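Local coordinates for protein 3-dehydroquinate dehydratase (Clostridium difficile, PDB 4H3D) that catalyses the cis-dehydration of 3-dehydroquinate to 3-dehydroshikimate, the third step of the chorismate pathway, through an imine formed between substrate and enzyme, at residues Glu156-Arg161 and Pro173-Met178; Asn193-Ile198 and Arg202-Met207; Val119-Gly124 and Leu162-Glu167. All coordinates share one frame; numbering follows the deposited sequence.

Interaction 1 of 3, residues Glu156-Arg161 and Pro173-Met178. With SHL (5-hydroxy-6-methyl-4-oxo-4H-pyran-2-carboxylic acid), chain I.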
# COMPACT_ATOMS: atom_id res chain seq x y z
N GLU B 156 -21.03 4.48 -5.85
CA GLU B 156 -22.38 4.36 -5.32
C GLU B 156 -22.95 2.94 -5.48
O GLU B 156 -23.73 2.52 -4.63
CB GLU B 156 -23.34 5.45 -5.86
CG GLU B 156 -23.12 5.85 -7.28
CD GLU B 156 -21.90 6.79 -7.45
OE1 GLU B 156 -21.88 7.90 -6.83
OE2 GLU B 156 -20.99 6.42 -8.20
N GLU B 157 -22.55 2.23 -6.54
CA GLU B 157 -22.98 0.84 -6.72
C GLU B 157 -22.35 -0.04 -5.65
O GLU B 157 -23.00 -0.88 -5.06
CB GLU B 157 -22.57 0.30 -8.10
CG GLU B 157 -23.19 1.01 -9.27
CD GLU B 157 -22.71 0.43 -10.58
OE1 GLU B 157 -23.10 -0.72 -10.89
OE2 GLU B 157 -21.95 1.13 -11.29
N ILE B 158 -21.05 0.15 -5.42
CA ILE B 158 -20.34 -0.63 -4.39
C ILE B 158 -21.00 -0.37 -3.02
O ILE B 158 -21.36 -1.32 -2.29
CB ILE B 158 -18.85 -0.29 -4.37
CG1 ILE B 158 -18.19 -0.73 -5.69
CG2 ILE B 158 -18.13 -0.98 -3.19
CD1 ILE B 158 -16.78 -0.21 -5.86
N VAL B 159 -21.22 0.90 -2.69
CA VAL B 159 -21.86 1.24 -1.42
C VAL B 159 -23.28 0.63 -1.34
O VAL B 159 -23.68 0.15 -0.28
CB VAL B 159 -21.91 2.78 -1.18
CG1 VAL B 159 -22.78 3.10 0.04
CG2 VAL B 159 -20.50 3.34 -1.00
N SER B 160 -24.02 0.63 -2.46
CA SER B 160 -25.39 0.09 -2.46
C SER B 160 -25.40 -1.42 -2.18
O SER B 160 -26.27 -1.92 -1.46
CB SER B 160 -26.16 0.43 -3.78
OG SER B 160 -25.71 -0.33 -4.91
N ARG B 161 -24.42 -2.14 -2.71
CA ARG B 161 -24.34 -3.57 -2.47
C ARG B 161 -23.95 -3.86 -1.02
O ARG B 161 -24.52 -4.72 -0.39
CB ARG B 161 -23.37 -4.24 -3.43
CG ARG B 161 -23.85 -4.17 -4.84
CD ARG B 161 -23.04 -5.00 -5.76
NE ARG B 161 -23.34 -4.64 -7.13
CZ ARG B 161 -22.67 -5.06 -8.19
NH1 ARG B 161 -21.67 -5.91 -8.06
NH2 ARG B 161 -23.03 -4.64 -9.39
N PRO B 173 -20.13 -7.69 5.48
CA PRO B 173 -20.26 -7.52 4.04
C PRO B 173 -18.90 -7.62 3.36
O PRO B 173 -17.92 -7.07 3.88
CB PRO B 173 -20.79 -6.10 3.91
CG PRO B 173 -21.47 -5.81 5.16
CD PRO B 173 -20.72 -6.58 6.23
N LYS B 174 -18.84 -8.30 2.22
CA LYS B 174 -17.59 -8.46 1.50
C LYS B 174 -17.79 -8.22 0.02
O LYS B 174 -18.72 -8.77 -0.58
CB LYS B 174 -17.04 -9.87 1.68
CG LYS B 174 -15.77 -10.16 0.82
CD LYS B 174 -15.31 -11.58 0.97
CE LYS B 174 -14.08 -11.84 0.12
NZ LYS B 174 -13.62 -13.26 0.20
N ILE B 175 -16.91 -7.42 -0.57
CA ILE B 175 -16.95 -7.20 -2.00
C ILE B 175 -15.57 -7.23 -2.60
O ILE B 175 -14.61 -6.70 -2.03
CB ILE B 175 -17.75 -5.91 -2.42
CG1 ILE B 175 -18.10 -5.99 -3.91
CG2 ILE B 175 -16.98 -4.63 -2.10
CD1 ILE B 175 -19.10 -4.95 -4.35
N ALA B 176 -15.46 -7.93 -3.71
CA ALA B 176 -14.21 -8.05 -4.46
C ALA B 176 -14.50 -7.66 -5.91
O ALA B 176 -15.40 -8.22 -6.55
CB ALA B 176 -13.66 -9.48 -4.38
N VAL B 177 -13.72 -6.72 -6.44
CA VAL B 177 -13.94 -6.19 -7.79
C VAL B 177 -12.64 -6.20 -8.59
O VAL B 177 -11.55 -6.27 -8.03
CB VAL B 177 -14.53 -4.77 -7.74
CG1 VAL B 177 -15.90 -4.80 -7.03
CG2 VAL B 177 -13.57 -3.79 -7.04
N MET B 178 -12.77 -6.12 -9.91
CA MET B 178 -11.62 -6.18 -10.80
C MET B 178 -11.34 -4.80 -11.41
O MET B 178 -12.20 -4.24 -12.10
CB MET B 178 -11.87 -7.19 -11.92
CG MET B 178 -10.67 -7.41 -12.88
SD MET B 178 -9.26 -8.18 -12.01
CE MET B 178 -9.89 -9.81 -11.64
OAD SHL I . -7.84 -12.92 -1.97
CAH SHL I . -8.52 -12.96 -3.02
OAA SHL I . -7.97 -12.84 -4.15
CAK SHL I . -9.96 -13.13 -2.92
OAG SHL I . -10.53 -13.25 -1.61
CAF SHL I . -11.89 -13.62 -1.49
CAL SHL I . -12.38 -13.86 -0.25
CAJ SHL I . -12.58 -13.81 -2.63
OAC SHL I . -13.86 -14.18 -2.56
CAI SHL I . -12.01 -13.62 -3.86
CAE SHL I . -10.72 -13.28 -4.00
OAB SHL I . -12.73 -13.77 -4.96
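Ile175 supplies both of the close approaches between the helix segment 156-161 and the strand segment 173-178. Its CG2 methyl meets CG2 of Ile158 at 4.0 Å, methyl against methyl, and the two side chains cross at about a right angle. The other branch goes to Arg161: CD1 of Ile175 comes within 4.2 Å of CD of Arg161, again with the side chains nearly perpendicular. This division follows from the strand residue's first torsion (chi1 -163°), which sets CG1 anti to the backbone N and leaves CG2 between that N and the carbonyl carbon. Both isoleucines are buried, and the cross-contact is purely apolar.

The outer side is looser and polar. The aliphatic part of Arg161 lies on Ile175, while its NH1 is hydrogen-bonded to Asn146 of strand 141-148. Farther out, OG of the exposed Ser160 bonds within its own helix to the carbonyl O of Glu157 at 2.8 Å. That oxygen also accepts the N-H of Arg161, from the same face of its carbonyl plane.

Next to Ile175, the fully extended Lys174 is joined covalently from NZ to CAL of the comenic acid group (1.4 Å), the same nitrogen that forms the Schiff base with substrate. In this TIM barrel, strand 172-177 runs between strands 141-148 and 205-208, with helix 155-167 against it and helix 182-199 alongside, where Ala191 meets Ile158 and Leu188 meets Val177.

Interaction 2 of 3, residues Asn193-Ile198 and Arg202-Met207. With SHL (5-hydroxy-6-methyl-4-oxo-4H-pyran-2-carboxylic acid), chain I.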
# COMPACT_ATOMS: atom_id res chain seq x y z
N ASN B 193 -13.98 3.58 2.10
CA ASN B 193 -13.92 4.55 3.17
C ASN B 193 -15.23 5.30 3.37
O ASN B 193 -15.59 5.63 4.51
CB ASN B 193 -12.76 5.52 2.97
CG ASN B 193 -12.45 6.31 4.22
OD1 ASN B 193 -12.63 7.49 4.26
ND2 ASN B 193 -12.02 5.61 5.28
N GLU B 194 -15.94 5.56 2.29
CA GLU B 194 -17.26 6.21 2.39
C GLU B 194 -18.22 5.32 3.18
O GLU B 194 -18.94 5.78 4.07
CB GLU B 194 -17.82 6.53 1.01
CG GLU B 194 -19.18 7.19 1.03
CD GLU B 194 -19.56 7.79 -0.32
OE1 GLU B 194 -18.71 8.47 -0.94
OE2 GLU B 194 -20.73 7.60 -0.74
N MET B 195 -18.20 4.02 2.88
CA MET B 195 -19.02 3.06 3.59
C MET B 195 -18.59 3.03 5.06
O MET B 195 -19.42 3.18 5.96
CB MET B 195 -18.84 1.67 2.98
CG MET B 195 -19.75 0.60 3.55
SD MET B 195 -21.48 0.87 3.08
CE MET B 195 -22.28 -0.32 4.15
N PHE B 196 -17.29 2.86 5.29
CA PHE B 196 -16.74 2.82 6.63
C PHE B 196 -17.15 4.03 7.46
O PHE B 196 -17.59 3.89 8.62
CB PHE B 196 -15.19 2.77 6.55
CG PHE B 196 -14.51 2.65 7.89
CD1 PHE B 196 -14.30 1.39 8.47
CD2 PHE B 196 -14.06 3.78 8.56
CE1 PHE B 196 -13.66 1.27 9.69
CE2 PHE B 196 -13.42 3.66 9.80
CZ PHE B 196 -13.22 2.39 10.36
N LYS B 197 -17.04 5.20 6.87
CA LYS B 197 -17.30 6.44 7.59
C LYS B 197 -18.76 6.86 7.74
O LYS B 197 -19.15 7.35 8.80
CB LYS B 197 -16.55 7.59 6.93
CG LYS B 197 -15.09 7.68 7.30
CD LYS B 197 -14.53 8.97 6.74
CE LYS B 197 -13.29 9.41 7.45
NZ LYS B 197 -12.81 10.72 6.89
N ILE B 198 -19.55 6.65 6.69
CA ILE B 198 -20.92 7.15 6.63
C ILE B 198 -22.04 6.13 6.82
O ILE B 198 -22.97 6.39 7.59
CB ILE B 198 -21.17 7.85 5.26
CG1 ILE B 198 -20.11 8.94 5.03
CG2 ILE B 198 -22.59 8.45 5.18
CD1 ILE B 198 -20.14 9.51 3.65
N ARG B 202 -21.12 -1.91 10.99
CA ARG B 202 -20.38 -3.15 11.27
C ARG B 202 -19.13 -3.17 10.38
O ARG B 202 -18.99 -2.35 9.47
CB ARG B 202 -21.27 -4.35 10.99
CG ARG B 202 -21.58 -4.55 9.52
CD ARG B 202 -22.87 -5.33 9.35
NE ARG B 202 -24.04 -4.54 9.75
CZ ARG B 202 -25.28 -5.03 9.89
NH1 ARG B 202 -26.27 -4.23 10.25
NH2 ARG B 202 -25.52 -6.31 9.69
N PRO B 203 -18.21 -4.12 10.64
CA PRO B 203 -17.01 -4.13 9.81
C PRO B 203 -17.32 -4.64 8.42
O PRO B 203 -18.26 -5.43 8.24
CB PRO B 203 -16.06 -5.09 10.56
CG PRO B 203 -16.75 -5.37 11.90
CD PRO B 203 -18.20 -5.20 11.63
N ILE B 204 -16.53 -4.17 7.45
CA ILE B 204 -16.67 -4.55 6.07
C ILE B 204 -15.35 -5.06 5.54
O ILE B 204 -14.28 -4.78 6.12
CB ILE B 204 -17.17 -3.38 5.18
CG1 ILE B 204 -16.12 -2.26 5.12
CG2 ILE B 204 -18.53 -2.83 5.73
CD1 ILE B 204 -16.50 -1.10 4.23
N ILE B 205 -15.44 -5.83 4.46
CA ILE B 205 -14.30 -6.44 3.80
C ILE B 205 -14.35 -6.06 2.33
O ILE B 205 -15.35 -6.32 1.65
CB ILE B 205 -14.40 -7.99 3.86
CG1 ILE B 205 -14.53 -8.47 5.31
CG2 ILE B 205 -13.21 -8.65 3.14
CD1 ILE B 205 -15.05 -9.96 5.41
N THR B 206 -13.28 -5.46 1.81
CA THR B 206 -13.23 -5.08 0.40
C THR B 206 -11.88 -5.33 -0.18
O THR B 206 -10.86 -5.28 0.55
CB THR B 206 -13.52 -3.58 0.17
OG1 THR B 206 -12.42 -2.80 0.68
CG2 THR B 206 -14.84 -3.17 0.86
N MET B 207 -11.85 -5.59 -1.48
CA MET B 207 -10.59 -5.75 -2.20
C MET B 207 -10.75 -5.47 -3.68
O MET B 207 -11.83 -5.61 -4.26
CB MET B 207 -9.99 -7.14 -2.03
CG MET B 207 -10.69 -8.22 -2.81
SD MET B 207 -9.95 -9.83 -2.52
CE MET B 207 -10.22 -10.02 -0.76
OAD SHL I . -7.84 -12.92 -1.97
CAH SHL I . -8.52 -12.96 -3.02
OAA SHL I . -7.97 -12.84 -4.15
CAK SHL I . -9.96 -13.13 -2.92
OAG SHL I . -10.53 -13.25 -1.61
CAF SHL I . -11.89 -13.62 -1.49
CAL SHL I . -12.38 -13.86 -0.25
CAJ SHL I . -12.58 -13.81 -2.63
OAC SHL I . -13.86 -14.18 -2.56
CAI SHL I . -12.01 -13.62 -3.86
CAE SHL I . -10.72 -13.28 -4.00
OAB SHL I . -12.73 -13.77 -4.96
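Phe196 meets Ile204 through its backbone, not through its flat ring: the nearest approach is from its N to CD1 of Ile204, at 4.2 Å, whereas the closest atom of its side chain, CB, is 4.7 Å from that methyl. The phenyl ring is exposed, and it makes a cation-pi contact with Lys5, near the start of the chain. The second flat group, the pyranone ring of the comenic acid adduct, has Met207 over one face. Two conformers of Met207 are modelled; in the one described, SD stands above the ring carbon CAK at 3.3 Å and CE above the ring oxygen OAG at 3.4 Å, a placing that holds for this conformer alone and is therefore less certain.

These two groups mark the outer and inner sides of a beta-alpha-beta unit of the TIM barrel, in which helix 182-199 connects strand 172-177 to the neighbouring parallel strand 205-208. Between them, the buried packing is made by Met195 and Ile204. CD1 of Ile204 touches CG of Met195 at 3.7 Å and its CB at 3.8 Å, the side chains meeting at a slant. Ile204 reaches this far because CG1 sits between the backbone N and the carbonyl carbon (chi1 66°), with the chain extended from there to CD1. Met195 bends at its second torsion (chi2 70°), and its remaining length packs on Leu162, Cys163 and Gln166 of helix 155-167. On the dimer side, Lys197 NZ forms a salt bridge with Glu182 OE1 of the second subunit.

Interaction 3 of 3, residues Val119-Gly124 and Leu162-Glu167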
# COMPACT_ATOMS: atom_id res chain seq x y z
N VAL B 119 -21.65 -16.59 2.41
CA VAL B 119 -22.79 -16.82 1.53
C VAL B 119 -22.84 -15.71 0.46
O VAL B 119 -22.62 -14.55 0.75
CB VAL B 119 -24.13 -16.94 2.32
CG1 VAL B 119 -23.99 -17.99 3.44
CG2 VAL B 119 -24.52 -15.64 2.90
N GLU B 120 -23.14 -16.08 -0.77
CA GLU B 120 -23.13 -15.14 -1.89
C GLU B 120 -24.44 -14.36 -2.06
O GLU B 120 -25.51 -14.97 -2.15
CB GLU B 120 -22.80 -15.92 -3.16
CG GLU B 120 -21.40 -16.42 -3.17
CD GLU B 120 -21.18 -17.57 -4.14
OE1 GLU B 120 -22.15 -17.99 -4.81
OE2 GLU B 120 -20.04 -18.06 -4.21
N LEU B 121 -24.33 -13.03 -2.12
CA LEU B 121 -25.48 -12.13 -2.35
C LEU B 121 -26.34 -12.59 -3.55
O LEU B 121 -27.57 -12.55 -3.51
CB LEU B 121 -24.97 -10.72 -2.64
CG LEU B 121 -26.03 -9.63 -2.86
CD1 LEU B 121 -26.89 -9.46 -1.61
CD2 LEU B 121 -25.37 -8.32 -3.25
N PHE B 122 -25.67 -13.04 -4.59
CA PHE B 122 -26.30 -13.41 -5.85
C PHE B 122 -27.23 -14.65 -5.76
O PHE B 122 -28.03 -14.88 -6.65
CB PHE B 122 -25.20 -13.58 -6.93
CG PHE B 122 -25.68 -13.30 -8.33
CD1 PHE B 122 -26.04 -12.00 -8.69
CD2 PHE B 122 -25.72 -14.28 -9.30
CE1 PHE B 122 -26.46 -11.70 -9.97
CE2 PHE B 122 -26.14 -14.00 -10.58
CZ PHE B 122 -26.51 -12.71 -10.92
N MET B 123 -27.10 -15.42 -4.68
CA MET B 123 -27.98 -16.58 -4.46
C MET B 123 -29.43 -16.14 -4.23
O MET B 123 -30.36 -16.93 -4.40
CB MET B 123 -27.48 -17.42 -3.28
CG MET B 123 -26.16 -18.11 -3.56
SD MET B 123 -26.31 -19.34 -4.87
CE MET B 123 -27.44 -20.49 -4.12
N GLY B 124 -29.63 -14.88 -3.85
CA GLY B 124 -30.98 -14.33 -3.66
C GLY B 124 -31.48 -14.35 -2.23
O GLY B 124 -31.00 -15.12 -1.41
N LEU B 162 -22.97 -3.12 -0.51
CA LEU B 162 -22.54 -3.30 0.89
C LEU B 162 -23.70 -2.98 1.85
O LEU B 162 -23.90 -3.68 2.85
CB LEU B 162 -21.31 -2.45 1.19
CG LEU B 162 -20.02 -2.84 0.45
CD1 LEU B 162 -18.93 -1.76 0.62
CD2 LEU B 162 -19.53 -4.23 0.90
N CYS B 163 -24.47 -1.92 1.55
CA CYS B 163 -25.65 -1.59 2.36
C CYS B 163 -26.70 -2.72 2.29
O CYS B 163 -27.31 -3.07 3.31
CB CYS B 163 -26.28 -0.27 1.92
SG CYS B 163 -25.30 1.16 2.34
N ARG B 164 -26.89 -3.30 1.11
CA ARG B 164 -27.85 -4.39 0.97
C ARG B 164 -27.42 -5.60 1.84
O ARG B 164 -28.27 -6.28 2.48
CB ARG B 164 -28.03 -4.79 -0.49
CG ARG B 164 -29.10 -5.87 -0.74
CD ARG B 164 -30.47 -5.46 -0.20
NE ARG B 164 -31.43 -6.56 -0.26
CZ ARG B 164 -32.51 -6.67 0.50
NH1 ARG B 164 -33.31 -7.73 0.37
NH2 ARG B 164 -32.80 -5.75 1.42
N MET B 165 -26.11 -5.85 1.88
CA MET B 165 -25.56 -6.94 2.68
C MET B 165 -25.83 -6.70 4.16
O MET B 165 -26.15 -7.63 4.90
CB MET B 165 -24.08 -7.09 2.42
CG MET B 165 -23.76 -7.61 1.02
SD MET B 165 -22.03 -7.36 0.70
CE MET B 165 -21.81 -8.14 -0.88
N GLN B 166 -25.73 -5.45 4.61
CA GLN B 166 -26.10 -5.13 6.00
C GLN B 166 -27.58 -5.40 6.23
O GLN B 166 -27.97 -6.00 7.25
CB GLN B 166 -25.80 -3.67 6.35
CG GLN B 166 -24.34 -3.37 6.50
CD GLN B 166 -24.10 -1.98 7.10
OE1 GLN B 166 -23.11 -1.76 7.79
NE2 GLN B 166 -25.01 -1.05 6.84
N GLU B 167 -28.42 -4.97 5.29
CA GLU B 167 -29.87 -5.16 5.41
C GLU B 167 -30.24 -6.64 5.48
O GLU B 167 -31.21 -7.00 6.15
CB GLU B 167 -30.62 -4.47 4.25
CG GLU B 167 -30.51 -2.95 4.25
CD GLU B 167 -31.04 -2.31 2.96
OE1 GLU B 167 -31.60 -3.04 2.10
OE2 GLU B 167 -30.89 -1.07 2.81
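Leu121 and Met165 bring the two backbones closest, with their CA atoms 7.2 Å apart. The segment 119-124 starts as the end of strand 116-120 of the TIM barrel and then tightens into a 3-10 turn. The evidence is a pair of bonds each spanning three residues, Met123 N to Glu120 O at 3.0 Å and Gly124 N to Leu121 O at 3.1 Å. Gly124, with a positive phi, is the N-cap of helix 125-137. Opposite lies 162-167, the end of helix 155-167, with regular helical bonds such as Glu167 N to Cys163 O.

Leu121 carries the contact from its side. Its CG lies opposite the backbone N (chi1 -178°), and the two methyls divide the work: CD2 meets CE of Met165 at 4.3 Å, while CD1 rests near CG of Arg164, also at 4.3 Å. The CB of Met165 points neither at nor away from segment 119-124, but its extended chain carries CE up to the leucine. The packing joins the end of strand 116-120 to the helix that follows the next strand of the sheet, 141-148, and leads on to strand 172-177.

The polar end of Arg164 turns to its own helix. NH2 forms a salt bridge with Glu167 OE1 at 3.0 Å, the N-H...O angle being 158°; the carboxylate uses its anti lone pair, and its oxygen lies only 5° out of the guanidinium plane.

Overall arrangement
The three contacts reach the same parallel sheet of one TIM barrel, at strands 116-120, 172-177 and 205-208. Interactions 1 and 3 share helix 155-167, their segments alternate along the chain, and their centres are about 10 Å apart. Interaction 2 comes later in the chain than both, about 10 Å from interaction 1 and 15 Å from interaction 3, centre to centre. It is tied to interaction 1 through the neighbouring parallel strands 172-177 and 205-208, where Ile205 N lies 2.8 Å from Pro173 O, a probable hydrogen bond. Interaction 3 meets interaction 2 where CE of Met195 packs on Leu162. Interactions 1 and 2 therefore link outer helices to the two strands that bring Lys174 and Met207 to the adduct.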